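Local coordinates for protein EDTA monooxygenase (EDTA-degrading bacterium BNC1, PDB 5DQP) that acts as a bacterial EDTA monooxygenase, probably using FMN and molecular oxygen in the way of the NtaA/SnaA/DszA family of flavin-dependent enzymes, at residues T142-Y147 with S216-R221; S96-L101 with V125-P130; F153-H158 with A223-E228. All coordinates share one frame; numbering follows the deposited sequence.

Contact 1: T142-Y147 with S216-R221; sequences THDNRY and SDQGKR. With SO4 (sulfate ion), chain D.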
loop_
_atom_site.group_PDB
_atom_site.type_symbol
_atom_site.label_atom_id
_atom_site.label_comp_id
_atom_site.label_asym_id
_atom_site.label_seq_id
_atom_site.Cartn_x
_atom_site.Cartn_y
_atom_site.Cartn_z
ATOM N N THR A 142 0.223 -20.600 -18.675
ATOM C CA THR A 142 -0.456 -21.843 -18.342
ATOM C C THR A 142 -0.509 -22.027 -16.830
ATOM O O THR A 142 0.268 -21.436 -16.073
ATOM C CB THR A 142 0.260 -23.049 -18.953
ATOM O OG1 THR A 142 1.551 -23.181 -18.351
ATOM C CG2 THR A 142 0.419 -22.905 -20.471
ATOM N N HIS A 143 -1.413 -22.908 -16.404
ATOM C CA HIS A 143 -1.548 -23.264 -14.995
ATOM C C HIS A 143 -0.210 -23.683 -14.373
ATOM O O HIS A 143 0.141 -23.244 -13.270
ATOM C CB HIS A 143 -2.592 -24.377 -14.871
ATOM C CG HIS A 143 -2.895 -24.768 -13.463
ATOM N ND1 HIS A 143 -3.725 -24.025 -12.648
ATOM C CD2 HIS A 143 -2.477 -25.821 -12.721
ATOM C CE1 HIS A 143 -3.806 -24.608 -11.466
ATOM N NE2 HIS A 143 -3.060 -25.699 -11.483
ATOM N N ASP A 144 0.558 -24.525 -15.068
ATOM C CA ASP A 144 1.813 -25.008 -14.500
ATOM C C ASP A 144 2.855 -23.900 -14.383
ATOM O O ASP A 144 3.636 -23.884 -13.426
ATOM C CB ASP A 144 2.373 -26.154 -15.339
ATOM C CG ASP A 144 1.547 -27.424 -15.222
ATOM O OD1 ASP A 144 0.980 -27.668 -14.133
ATOM O OD2 ASP A 144 1.464 -28.172 -16.224
ATOM N N ASN A 145 2.918 -22.985 -15.357
ATOM C CA ASN A 145 3.942 -21.939 -15.290
ATOM C C ASN A 145 3.584 -20.890 -14.247
ATOM O O ASN A 145 4.468 -20.359 -13.571
ATOM C CB ASN A 145 4.147 -21.276 -16.659
ATOM C CG ASN A 145 4.953 -22.139 -17.619
ATOM O OD1 ASN A 145 5.639 -23.081 -17.213
ATOM N ND2 ASN A 145 4.875 -21.813 -18.906
ATOM N N ARG A 146 2.298 -20.558 -14.135
ATOM C CA ARG A 146 1.797 -19.736 -13.037
ATOM C C ARG A 146 2.360 -20.177 -11.698
ATOM O O ARG A 146 2.879 -19.371 -10.921
ATOM C CB ARG A 146 0.269 -19.812 -12.986
ATOM C CG ARG A 146 -0.464 -18.775 -13.842
ATOM C CD ARG A 146 -1.986 -18.853 -13.601
ATOM N NE ARG A 146 -2.618 -19.843 -14.470
ATOM C CZ ARG A 146 -3.825 -20.360 -14.269
ATOM N NH1 ARG A 146 -4.535 -19.998 -13.215
ATOM N NH2 ARG A 146 -4.314 -21.257 -15.114
ATOM N N TYR A 147 2.236 -21.462 -11.401
ATOM C CA TYR A 147 2.592 -21.939 -10.082
ATOM C C TYR A 147 4.096 -22.123 -9.934
ATOM O O TYR A 147 4.643 -21.890 -8.848
ATOM C CB TYR A 147 1.795 -23.211 -9.782
ATOM C CG TYR A 147 0.471 -22.829 -9.174
ATOM C CD1 TYR A 147 0.409 -22.418 -7.855
ATOM C CD2 TYR A 147 -0.701 -22.803 -9.930
ATOM C CE1 TYR A 147 -0.769 -22.012 -7.280
ATOM C CE2 TYR A 147 -1.897 -22.402 -9.360
ATOM C CZ TYR A 147 -1.913 -22.011 -8.026
ATOM O OH TYR A 147 -3.065 -21.612 -7.411
ATOM N N SER A 216 -6.560 -26.565 -6.562
ATOM C CA SER A 216 -5.838 -27.397 -7.508
ATOM C C SER A 216 -4.660 -28.077 -6.822
ATOM O O SER A 216 -4.203 -27.672 -5.752
ATOM C CB SER A 216 -5.331 -26.568 -8.689
ATOM O OG SER A 216 -4.193 -25.805 -8.333
ATOM N N ASP A 217 -4.149 -29.119 -7.466
ATOM C CA ASP A 217 -3.020 -29.825 -6.881
ATOM C C ASP A 217 -1.777 -28.942 -6.819
ATOM O O ASP A 217 -1.012 -29.040 -5.856
ATOM C CB ASP A 217 -2.747 -31.109 -7.654
ATOM C CG ASP A 217 -3.895 -32.109 -7.541
ATOM O OD1 ASP A 217 -4.748 -31.934 -6.635
ATOM O OD2 ASP A 217 -3.941 -33.063 -8.353
ATOM N N GLN A 218 -1.566 -28.078 -7.819
ATOM C CA GLN A 218 -0.455 -27.125 -7.772
ATOM C C GLN A 218 -0.638 -26.098 -6.658
ATOM O O GLN A 218 0.334 -25.715 -5.991
ATOM C CB GLN A 218 -0.313 -26.419 -9.118
ATOM C CG GLN A 218 0.356 -27.253 -10.207
ATOM C CD GLN A 218 1.852 -27.386 -9.989
ATOM O OE1 GLN A 218 2.296 -28.135 -9.117
ATOM N NE2 GLN A 218 2.639 -26.649 -10.775
ATOM N N GLY A 219 -1.865 -25.612 -6.471
ATOM C CA GLY A 219 -2.147 -24.763 -5.328
ATOM C C GLY A 219 -1.871 -25.469 -4.018
ATOM O O GLY A 219 -1.208 -24.922 -3.130
ATOM N N LYS A 220 -2.356 -26.712 -3.889
ATOM C CA LYS A 220 -2.092 -27.476 -2.673
ATOM C C LYS A 220 -0.599 -27.627 -2.418
ATOM O O LYS A 220 -0.178 -27.615 -1.256
ATOM C CB LYS A 220 -2.767 -28.841 -2.727
ATOM C CG LYS A 220 -4.272 -28.766 -2.470
ATOM C CD LYS A 220 -4.867 -30.126 -2.673
ATOM C CE LYS A 220 -6.366 -30.109 -2.548
ATOM N NZ LYS A 220 -6.867 -31.427 -3.006
ATOM N N ARG A 221 0.215 -27.733 -3.480
ATOM C CA ARG A 221 1.658 -27.846 -3.303
ATOM C C ARG A 221 2.263 -26.536 -2.831
ATOM O O ARG A 221 3.065 -26.514 -1.888
ATOM C CB ARG A 221 2.331 -28.287 -4.593
ATOM C CG ARG A 221 3.841 -28.418 -4.435
ATOM C CD ARG A 221 4.552 -28.826 -5.725
ATOM N NE ARG A 221 5.996 -28.974 -5.518
ATOM C CZ ARG A 221 6.908 -28.070 -5.875
ATOM N NH1 ARG A 221 6.544 -26.944 -6.472
ATOM N NH2 ARG A 221 8.194 -28.292 -5.640
HETATM S S SO4 D . -6.042 -22.861 -8.407
HETATM O O1 SO4 D . -6.397 -23.547 -9.651
HETATM O O2 SO4 D . -7.260 -22.328 -7.798
HETATM O O3 SO4 D . -5.390 -23.772 -7.466
HETATM O O4 SO4 D . -5.124 -21.768 -8.729
#

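Contact 2: S96-L101 with V125-P130; sequences STSFSL and VTTANP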
loop_
_atom_site.group_PDB
_atom_site.type_symbol
_atom_site.label_atom_id
_atom_site.label_comp_id
_atom_site.label_asym_id
_atom_site.label_seq_id
_atom_site.Cartn_x
_atom_site.Cartn_y
_atom_site.Cartn_z
ATOM N N SER A 96 -0.614 -10.448 -6.205
ATOM C CA SER A 96 -0.334 -11.490 -7.184
ATOM C C SER A 96 1.162 -11.768 -7.324
ATOM O O SER A 96 1.983 -10.851 -7.336
ATOM C CB SER A 96 -0.893 -11.075 -8.548
ATOM O OG SER A 96 -0.567 -12.030 -9.552
ATOM N N THR A 97 1.519 -13.039 -7.467
ATOM C CA THR A 97 2.894 -13.353 -7.843
ATOM C C THR A 97 3.130 -13.214 -9.348
ATOM O O THR A 97 4.284 -13.283 -9.798
ATOM C CB THR A 97 3.266 -14.779 -7.403
ATOM O OG1 THR A 97 2.327 -15.704 -7.958
ATOM C CG2 THR A 97 3.271 -14.890 -5.877
ATOM N N SER A 98 2.065 -13.041 -10.131
ATOM C CA SER A 98 2.188 -13.012 -11.585
ATOM C C SER A 98 2.610 -11.641 -12.082
ATOM O O SER A 98 3.405 -11.534 -13.018
ATOM C CB SER A 98 0.859 -13.387 -12.236
ATOM O OG SER A 98 0.490 -14.694 -11.877
ATOM N N PHE A 99 2.064 -10.609 -11.496
ATOM C CA PHE A 99 2.314 -9.260 -11.900
ATOM C C PHE A 99 2.631 -8.411 -10.686
ATOM O O PHE A 99 1.954 -7.470 -10.366
ATOM C CB PHE A 99 1.109 -8.713 -12.652
ATOM C CG PHE A 99 0.667 -9.591 -13.768
ATOM C CD1 PHE A 99 1.349 -9.615 -14.934
ATOM C CD2 PHE A 99 -0.381 -10.454 -13.606
ATOM C CE1 PHE A 99 0.966 -10.444 -15.939
ATOM C CE2 PHE A 99 -0.778 -11.278 -14.606
ATOM C CZ PHE A 99 -0.103 -11.277 -15.779
ATOM N N SER A 100 3.699 -8.777 -10.038
ATOM C CA SER A 100 4.343 -7.977 -9.018
ATOM C C SER A 100 5.848 -8.138 -9.187
ATOM O O SER A 100 6.321 -9.166 -9.672
ATOM C CB SER A 100 3.892 -8.391 -7.603
ATOM O OG SER A 100 2.518 -8.128 -7.378
ATOM N N LEU A 101 6.588 -7.107 -8.819
ATOM C CA LEU A 101 8.035 -7.240 -8.669
ATOM C C LEU A 101 8.357 -7.752 -7.265
ATOM O O LEU A 101 7.913 -7.149 -6.282
ATOM C CB LEU A 101 8.703 -5.904 -8.918
ATOM C CG LEU A 101 8.336 -5.390 -10.314
ATOM C CD1 LEU A 101 8.755 -3.945 -10.504
ATOM C CD2 LEU A 101 9.011 -6.303 -11.394
ATOM N N VAL A 125 -1.452 -14.893 -4.424
ATOM C CA VAL A 125 -2.281 -15.525 -5.444
ATOM C C VAL A 125 -1.527 -15.524 -6.774
ATOM O O VAL A 125 -0.514 -14.852 -6.939
ATOM C CB VAL A 125 -3.660 -14.839 -5.596
ATOM C CG1 VAL A 125 -4.447 -14.891 -4.270
ATOM C CG2 VAL A 125 -3.519 -13.401 -6.085
ATOM N N THR A 126 -2.016 -16.323 -7.715
ATOM C CA THR A 126 -1.591 -16.203 -9.100
ATOM C C THR A 126 -2.726 -15.597 -9.906
ATOM O O THR A 126 -3.883 -15.595 -9.483
ATOM C CB THR A 126 -1.190 -17.555 -9.707
ATOM O OG1 THR A 126 -2.369 -18.320 -9.977
ATOM C CG2 THR A 126 -0.272 -18.323 -8.768
ATOM N N THR A 127 -2.397 -15.089 -11.085
ATOM C CA THR A 127 -3.373 -14.382 -11.899
ATOM C C THR A 127 -3.772 -15.241 -13.087
ATOM O O THR A 127 -2.927 -15.620 -13.902
ATOM C CB THR A 127 -2.838 -13.041 -12.389
ATOM O OG1 THR A 127 -2.515 -12.205 -11.269
ATOM C CG2 THR A 127 -3.884 -12.380 -13.241
ATOM N N ALA A 128 -5.060 -15.514 -13.197
ATOM C CA ALA A 128 -5.599 -16.159 -14.375
ATOM C C ALA A 128 -6.541 -15.259 -15.160
ATOM O O ALA A 128 -6.968 -15.644 -16.252
ATOM C CB ALA A 128 -6.322 -17.455 -13.981
ATOM N N ASN A 129 -6.875 -14.077 -14.648
ATOM C CA ASN A 129 -7.797 -13.196 -15.353
ATOM C C ASN A 129 -7.056 -12.452 -16.469
ATOM O O ASN A 129 -6.161 -11.640 -16.190
ATOM C CB ASN A 129 -8.447 -12.226 -14.362
ATOM C CG ASN A 129 -9.523 -11.359 -15.006
ATOM O OD1 ASN A 129 -9.675 -11.350 -16.223
ATOM N ND2 ASN A 129 -10.272 -10.631 -14.186
ATOM N N PRO A 130 -7.389 -12.696 -17.742
ATOM C CA PRO A 130 -6.660 -12.014 -18.833
ATOM C C PRO A 130 -6.835 -10.500 -18.860
ATOM O O PRO A 130 -6.000 -9.820 -19.471
ATOM C CB PRO A 130 -7.230 -12.663 -20.104
ATOM C CG PRO A 130 -8.568 -13.224 -19.668
ATOM C CD PRO A 130 -8.419 -13.627 -18.250
#

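Contact 3: F153-H158 with A223-E228; sequences FLEVVH and ASRFGE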
loop_
_atom_site.group_PDB
_atom_site.type_symbol
_atom_site.label_atom_id
_atom_site.label_comp_id
_atom_site.label_asym_id
_atom_site.label_seq_id
_atom_site.Cartn_x
_atom_site.Cartn_y
_atom_site.Cartn_z
ATOM N N PHE A 153 8.887 -16.924 -6.827
ATOM C CA PHE A 153 8.544 -15.655 -6.196
ATOM C C PHE A 153 8.541 -15.776 -4.669
ATOM O O PHE A 153 9.059 -14.908 -3.965
ATOM C CB PHE A 153 7.171 -15.205 -6.720
ATOM C CG PHE A 153 6.816 -13.787 -6.400
ATOM C CD1 PHE A 153 6.408 -13.419 -5.122
ATOM C CD2 PHE A 153 6.850 -12.823 -7.380
ATOM C CE1 PHE A 153 6.057 -12.117 -4.840
ATOM C CE2 PHE A 153 6.517 -11.526 -7.090
ATOM C CZ PHE A 153 6.120 -11.170 -5.833
ATOM N N LEU A 154 7.926 -16.834 -4.144
ATOM C CA LEU A 154 7.853 -17.009 -2.700
ATOM C C LEU A 154 9.226 -17.271 -2.102
ATOM O O LEU A 154 9.528 -16.780 -1.007
ATOM C CB LEU A 154 6.888 -18.141 -2.354
ATOM C CG LEU A 154 5.428 -17.720 -2.133
ATOM C CD1 LEU A 154 5.365 -16.769 -0.953
ATOM C CD2 LEU A 154 4.892 -17.055 -3.338
ATOM N N GLU A 155 10.081 -18.033 -2.803
ATOM C CA GLU A 155 11.455 -18.207 -2.336
ATOM C C GLU A 155 12.195 -16.872 -2.287
ATOM O O GLU A 155 12.934 -16.597 -1.334
ATOM C CB GLU A 155 12.220 -19.176 -3.232
ATOM C CG GLU A 155 11.656 -20.568 -3.347
ATOM C CD GLU A 155 12.518 -21.458 -4.245
ATOM O OE1 GLU A 155 13.598 -21.001 -4.689
ATOM O OE2 GLU A 155 12.120 -22.613 -4.507
ATOM N N VAL A 156 12.056 -16.055 -3.330
ATOM C CA VAL A 156 12.718 -14.762 -3.324
ATOM C C VAL A 156 12.225 -13.951 -2.143
ATOM O O VAL A 156 13.014 -13.455 -1.337
ATOM C CB VAL A 156 12.486 -14.015 -4.649
ATOM C CG1 VAL A 156 13.040 -12.609 -4.523
ATOM C CG2 VAL A 156 13.137 -14.762 -5.812
ATOM N N VAL A 157 10.903 -13.872 -1.980
ATOM C CA VAL A 157 10.352 -13.020 -0.937
ATOM C C VAL A 157 10.816 -13.482 0.445
ATOM O O VAL A 157 11.260 -12.670 1.261
ATOM C CB VAL A 157 8.822 -12.968 -1.056
ATOM C CG1 VAL A 157 8.194 -12.276 0.177
ATOM C CG2 VAL A 157 8.467 -12.259 -2.324
ATOM N N HIS A 158 10.719 -14.787 0.742
ATOM C CA HIS A 158 11.187 -15.246 2.049
ATOM C C HIS A 158 12.673 -14.963 2.230
ATOM O O HIS A 158 13.110 -14.533 3.308
ATOM C CB HIS A 158 10.885 -16.734 2.248
ATOM C CG HIS A 158 9.524 -16.987 2.820
ATOM N ND1 HIS A 158 9.232 -16.793 4.153
ATOM C CD2 HIS A 158 8.365 -17.371 2.233
ATOM C CE1 HIS A 158 7.959 -17.071 4.368
ATOM N NE2 HIS A 158 7.409 -17.417 3.218
ATOM N N ALA A 223 0.735 -24.335 -1.153
ATOM C CA ALA A 223 0.287 -24.171 0.224
ATOM C C ALA A 223 1.116 -25.010 1.183
ATOM O O ALA A 223 1.439 -24.558 2.288
ATOM C CB ALA A 223 -1.191 -24.526 0.342
ATOM N N SER A 224 1.476 -26.238 0.780
ATOM C CA SER A 224 2.221 -27.108 1.688
ATOM C C SER A 224 3.608 -26.543 1.970
ATOM O O SER A 224 4.173 -26.804 3.039
ATOM C CB SER A 224 2.317 -28.531 1.115
ATOM O OG SER A 224 3.223 -28.594 0.011
ATOM N N ARG A 225 4.154 -25.741 1.040
ATOM C CA ARG A 225 5.493 -25.156 1.152
ATOM C C ARG A 225 5.487 -23.797 1.841
ATOM O O ARG A 225 6.387 -23.501 2.633
ATOM C CB ARG A 225 6.138 -25.023 -0.240
ATOM C CG ARG A 225 6.324 -26.371 -0.965
ATOM C CD ARG A 225 6.991 -26.249 -2.347
ATOM N NE ARG A 225 8.158 -25.373 -2.302
ATOM C CZ ARG A 225 9.347 -25.718 -1.812
ATOM N NH1 ARG A 225 9.541 -26.938 -1.326
ATOM N NH2 ARG A 225 10.347 -24.844 -1.803
ATOM N N PHE A 226 4.489 -22.963 1.553
ATOM C CA PHE A 226 4.481 -21.571 1.983
ATOM C C PHE A 226 3.220 -21.112 2.699
ATOM O O PHE A 226 3.276 -20.084 3.370
ATOM C CB PHE A 226 4.703 -20.654 0.777
ATOM C CG PHE A 226 6.026 -20.853 0.127
ATOM C CD1 PHE A 226 7.176 -20.407 0.746
ATOM C CD2 PHE A 226 6.126 -21.512 -1.091
ATOM C CE1 PHE A 226 8.423 -20.602 0.158
ATOM C CE2 PHE A 226 7.361 -21.717 -1.678
ATOM C CZ PHE A 226 8.505 -21.259 -1.059
ATOM N N GLY A 227 2.097 -21.815 2.581
ATOM C CA GLY A 227 0.853 -21.320 3.148
ATOM C C GLY A 227 0.766 -21.639 4.629
ATOM O O GLY A 227 1.010 -22.771 5.051
ATOM N N GLU A 228 0.454 -20.628 5.428
ATOM C CA GLU A 228 0.215 -20.844 6.848
ATOM C C GLU A 228 -1.256 -20.786 7.166
ATOM O O GLU A 228 -1.708 -21.425 8.120
ATOM C CB GLU A 228 0.961 -19.795 7.668
ATOM C CG GLU A 228 2.373 -19.666 7.161
ATOM C CD GLU A 228 3.196 -18.649 7.913
ATOM O OE1 GLU A 228 3.445 -17.547 7.362
ATOM O OE2 GLU A 228 3.598 -18.963 9.050
#

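Contact 1: T142-Y147 with S216-R221
Tyr147 lies with one face of its ring against Gln218 and Gly219, and this layer is the main packing of the contact, Tyr147 and Gln218 being the residues most covered. Gln218 CB stands 4.1 Å from the centroid of the Tyr147 ring, 29° off the ring normal, a CH-pi contact made over the face. Further out on the ring, Tyr147 CE1 is 3.6 Å from Gly219 CA. The Gln218 chain bends at chi2, and its NE2 packs against Tyr147 CB while its CB also meets His143 NE2. For His143, CG is anti to the backbone N (chi1 -176°), and the edge of the ring, not a face, meets Ser216, with NE2 3.3 Å from Ser216 OG.

The polar part is arranged around a bound sulfate, probably from the crystallisation liquor. Tyr147 OH donates to SO4 O4 at 2.4 Å, a very short bond whose exact length is doubtful, and Ser216 OG to SO4 O3 at a short 2.5 Å. Ser216 N adds a bond of 3.2 Å to SO4 O3. As the N-cap of its helix, Ser216 also accepts through OG from Gly219 N at 3.0 Å, which leaves its proton for the anion. The anion is thus bonded by Tyr147 and Ser216 at a helix N-terminus, with the edge of the His143 ring alongside; all three are predicted to bind FMN, which is consistent with the place of the flavin phosphate.

Thr142 caps the other helix, so both helices start at this site. Their short segments run nearly parallel, at 10°, with the axes 10.2 Å apart. Helix 143-161 follows strand 120-125 by way of helix 130-135, and helix 217-226 follows the adjoining parallel strand 210-213; Lys220 reaches helix 237-253, the next helix along the chain.

Contact 2: S96-L101 with V125-P130
Ser96 and Thr127 meet hydroxyl to hydroxyl, OG to OG1 at 2.6 Å, in a hydrogen bond that either could donate. Thr127 is gripped a second time through its backbone, since its N donates to Ser98 OG at 3.0 Å with an N-H...O angle of 159°. The straighter of the two N-H bonds across the contact joins the main chains: Thr97 N gives to Val125 O at 2.8 Å and 170°, nearly along the C=O axis, beside the parallel bridge of Ser96 with Val125. The same carbonyl oxygen, Val125 O, lies 3.4 Å from Ser96 CA in a CA-H...O contact.

Bonds within 96-101 hold the donors and acceptors in place. Ser96 OG, anti to its backbone N (chi1 176°), accepts from Ser98 N at 2.9 Å, closing an ST turn, while Ser100 OG donates to Ser96 O at 2.8 Å. An alanine in place of Ser96 would probably leave Thr127 OG1 and Ser98 N without this mate and free the turn to shift.

Packing takes over further out. Thr127 CB approaches the edge of the Phe99 ring, 3.5 Å from CE2, and Thr127 CG2 lies in the ring plane at the same edge, so the aromatic contact is made through its rim. Val132 touches both Phe99 and Thr127. On another side, Thr97 packs against Phe153 and Leu154 of helix 143-161.

Strands 90-96 and 120-125 end here, the C-terminal end of the parallel sheet where TIM-barrel enzymes carry their active sites. Serine and threonine hydroxyls continue the strand pairing where backbone bonding gives out, which is likely to fix the two loops close to Thr94 and Tyr147, both predicted to bind FMN.

Contact 3: F153-H158 with A223-E228
Leu154 CB sits almost exactly over the centre of the Phe226 ring, 3.5 Å from its centroid and only 4° off the ring normal. This CH-pi contact is the tight part: all six ring carbons are about equally near CB, and Leu154 CG adds to the cover beside Phe226 CG. The Phe226 CG atom is placed anti to its carbonyl carbon, next to the backbone N (chi1 -63°), with CB directed at helix 143-161.

The His158 ring continues the buried side. Its plane is 20° from that of Phe226, but the rings are slid apart, with centroids 5.6 Å distant, and touch chiefly through His158 CD2 and Phe226 CD1 at 3.6 Å. In the TIM-barrel fold of the luciferase-like family this is packing between helices outside the parallel sheet. Leu154 also rests on Trp122 of strand 120-125, and His158 on Val210 of strand 210-213, so the same residues join helix to helix and helix to strand.

Toward the partly exposed side the fit slackens. Glu155 CG is 4.0 Å from Phe226 CZ, and beyond it Glu155 OE2 reaches Arg225 NH2 in a long salt bridge of 3.9 Å, the carboxylate and guanidinium planes well out of line. Arg225 bends at chi3, and its NH2 has its stronger partner in Glu151 OE2, an oxygen that also lies close to Glu155 OE2.

Followed from the N terminus, contact 2 comes first and closes the shortest loop: strand 90-96, helix 102-115 and strand 120-125 form a beta-alpha-beta crossover whose strand ends it ties. The chain then enters helix 143-161, which supplies the first segments of contacts 1 and 3; helix 217-226, with its N-cap and the turn after it, supplies the second. Their segments alternate along the chain, so these two loops cross, as expected for helices lying side by side in the same direction. Contact 2 is in series with both, yet touches both: Ala128 meets Arg146 of contact 1, and the backbone of Ser100 meets Phe153 of contact 3.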